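Local atomic coordinates of J domain-containing protein required for chloroplast accumulation response 1 (Arabidopsis thaliana, PDB entry 3AG7), a protein that is required for chloroplast photorelocation movement, modulating chloroplast actin filaments, and depends for this on the co-chaperone activity of its J domain. Residues 35-39 / 82-86. Numbering follows the deposited sequence.
Sequences YILWS and QKYMA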
loop_
_atom_site.group_PDB
_atom_site.type_symbol
_atom_site.label_atom_id
_atom_site.label_comp_id
_atom_site.label_asym_id
_atom_site.label_seq_id
_atom_site.Cartn_x
_atom_site.Cartn_y
_atom_site.Cartn_z
ATOM N N TYR A 35 -2.027 -4.261 -7.858
ATOM C CA TYR A 35 -3.154 -3.684 -8.593
ATOM C C TYR A 35 -3.304 -2.191 -8.309
ATOM O O TYR A 35 -4.151 -1.539 -8.894
ATOM C CB TYR A 35 -4.446 -4.426 -8.280
ATOM C CG TYR A 35 -4.423 -5.849 -8.795
ATOM C CD1 TYR A 35 -4.501 -6.106 -10.160
ATOM C CD2 TYR A 35 -4.271 -6.913 -7.924
ATOM C CE1 TYR A 35 -4.451 -7.394 -10.642
ATOM C CE2 TYR A 35 -4.211 -8.204 -8.396
ATOM C CZ TYR A 35 -4.302 -8.441 -9.750
ATOM O OH TYR A 35 -4.259 -9.739 -10.221
ATOM N N ILE A 36 -2.485 -1.640 -7.421
ATOM C CA ILE A 36 -2.555 -0.196 -7.133
ATOM C C ILE A 36 -1.192 0.478 -7.337
ATOM O O ILE A 36 -1.111 1.634 -7.770
ATOM C CB ILE A 36 -3.175 0.097 -5.720
ATOM C CG1 ILE A 36 -3.497 1.594 -5.508
ATOM C CG2 ILE A 36 -2.321 -0.406 -4.602
ATOM C CD1 ILE A 36 -4.588 2.122 -6.435
ATOM N N LEU A 37 -0.104 -0.243 -7.107
ATOM C CA LEU A 37 1.191 0.407 -7.274
ATOM C C LEU A 37 1.609 0.571 -8.741
ATOM O O LEU A 37 1.239 -0.227 -9.606
ATOM C CB LEU A 37 2.260 -0.365 -6.510
ATOM C CG LEU A 37 1.999 -0.419 -4.993
ATOM C CD1 LEU A 37 3.098 -1.146 -4.345
ATOM C CD2 LEU A 37 1.877 1.005 -4.424
ATOM N N TRP A 38 2.420 1.592 -9.006
ATOM C CA TRP A 38 2.956 1.822 -10.350
ATOM C C TRP A 38 4.029 0.812 -10.755
ATOM O O TRP A 38 4.585 0.111 -9.903
ATOM C CB TRP A 38 3.540 3.229 -10.426
ATOM C CG TRP A 38 4.552 3.496 -9.385
ATOM C CD1 TRP A 38 5.913 3.275 -9.460
ATOM C CD2 TRP A 38 4.299 3.983 -8.073
ATOM N NE1 TRP A 38 6.505 3.620 -8.266
ATOM C CE2 TRP A 38 5.540 4.094 -7.417
ATOM C CE3 TRP A 38 3.144 4.409 -7.409
ATOM C CZ2 TRP A 38 5.651 4.543 -6.090
ATOM C CZ3 TRP A 38 3.254 4.866 -6.105
ATOM C CH2 TRP A 38 4.500 4.959 -5.469
ATOM N N SER A 39 4.380 0.801 -12.045
ATOM C CA SER A 39 5.468 -0.054 -12.553
ATOM C C SER A 39 6.820 0.153 -11.868
ATOM O O SER A 39 7.284 1.280 -11.730
ATOM C CB SER A 39 5.650 0.165 -14.067
ATOM O OG SER A 39 5.587 -1.081 -14.726
ATOM N N GLN A 82 3.419 10.365 -7.171
ATOM C CA GLN A 82 3.734 9.060 -6.590
ATOM C C GLN A 82 3.675 9.148 -5.058
ATOM O O GLN A 82 3.111 8.271 -4.394
ATOM C CB GLN A 82 5.100 8.523 -7.072
ATOM C CG GLN A 82 5.017 7.969 -8.519
ATOM C CD GLN A 82 6.364 7.515 -9.023
ATOM O OE1 GLN A 82 7.377 8.031 -8.584
ATOM N NE2 GLN A 82 6.390 6.556 -9.959
ATOM N N LYS A 83 4.241 10.209 -4.511
ATOM C CA LYS A 83 4.252 10.408 -3.076
ATOM C C LYS A 83 2.845 10.565 -2.531
ATOM O O LYS A 83 2.509 10.028 -1.474
ATOM C CB LYS A 83 5.124 11.605 -2.700
ATOM C CG LYS A 83 6.604 11.207 -2.825
ATOM C CD LYS A 83 7.546 12.310 -2.434
ATOM C CE LYS A 83 7.703 13.329 -3.530
ATOM N NZ LYS A 83 8.854 14.193 -3.157
ATOM N N TYR A 84 2.043 11.359 -3.202
ATOM C CA TYR A 84 0.629 11.462 -2.849
ATOM C C TYR A 84 -0.099 10.105 -2.833
ATOM O O TYR A 84 -0.740 9.749 -1.829
ATOM C CB TYR A 84 -0.082 12.450 -3.789
ATOM C CG TYR A 84 -1.535 12.648 -3.447
ATOM C CD1 TYR A 84 -1.932 13.640 -2.535
ATOM C CD2 TYR A 84 -2.498 11.764 -3.901
ATOM C CE1 TYR A 84 -3.288 13.815 -2.223
ATOM C CE2 TYR A 84 -3.832 11.942 -3.615
ATOM C CZ TYR A 84 -4.227 12.943 -2.753
ATOM O OH TYR A 84 -5.564 13.064 -2.413
ATOM N N MET A 85 0.040 9.310 -3.898
ATOM C CA MET A 85 -0.617 8.019 -3.974
ATOM C C MET A 85 -0.136 7.141 -2.831
ATOM O O MET A 85 -0.942 6.480 -2.154
ATOM C CB MET A 85 -0.275 7.361 -5.324
ATOM C CG MET A 85 -1.376 6.564 -5.911
ATOM S SD MET A 85 -0.811 5.864 -7.462
ATOM C CE MET A 85 -0.322 4.268 -6.822
ATOM N N ALA A 86 1.180 7.137 -2.614
ATOM C CA ALA A 86 1.779 6.303 -1.569
ATOM C C ALA A 86 1.255 6.698 -0.188
ATOM O O ALA A 86 1.045 5.859 0.651
ATOM C CB ALA A 86 3.286 6.423 -1.592
#
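Trp38 lays one face of its indole against the side chain of Gln82, while Met85 and Ala86, one turn further along helix 80-100, meet the rim of the same ring. Gln82 CG sits over the six-membered ring, almost on the ring normal and 4.0 Å from its centroid, a CH-pi contact. The amide runs on over the pyrrole part. Its plane is stacked on the ring with a tilt of 27°, and Gln82 NE2 comes within 3.4 Å of Trp38 CD1. Gln82 NE2 and Trp38 NE1 are both donors and make no hydrogen bond; the amide lies stacked on the indole, while its OE1 is hydrogen-bonded elsewhere. Trp38 CG lies between its backbone N and carbonyl carbon (chi1 55°), which swings the indole across to the helix.

Met85 comes in at the benzo edge. Its chain bends at chi3 (96°), bringing CE to 3.5 Å from Trp38 CE3, with SD 5.4 Å from the centroid of the six-membered ring in an edge-on Met-aromatic contact. The same methyl lies 4.4 Å from Ile36 CG1. Ala86 CB meets the far corner of the indole, 4.3 Å from Trp38 CH2. Around this patch, Leu73 of helix 70-75 touches both Trp38 and Ala86, and Ile36 packs on Trp18 of helix 5-19. Through the face and rim of one indole, the contact joins the loop between helices 26-30 and 54-68 to helix 80-100, the last helix of this all-helical, auxilin-like J domain.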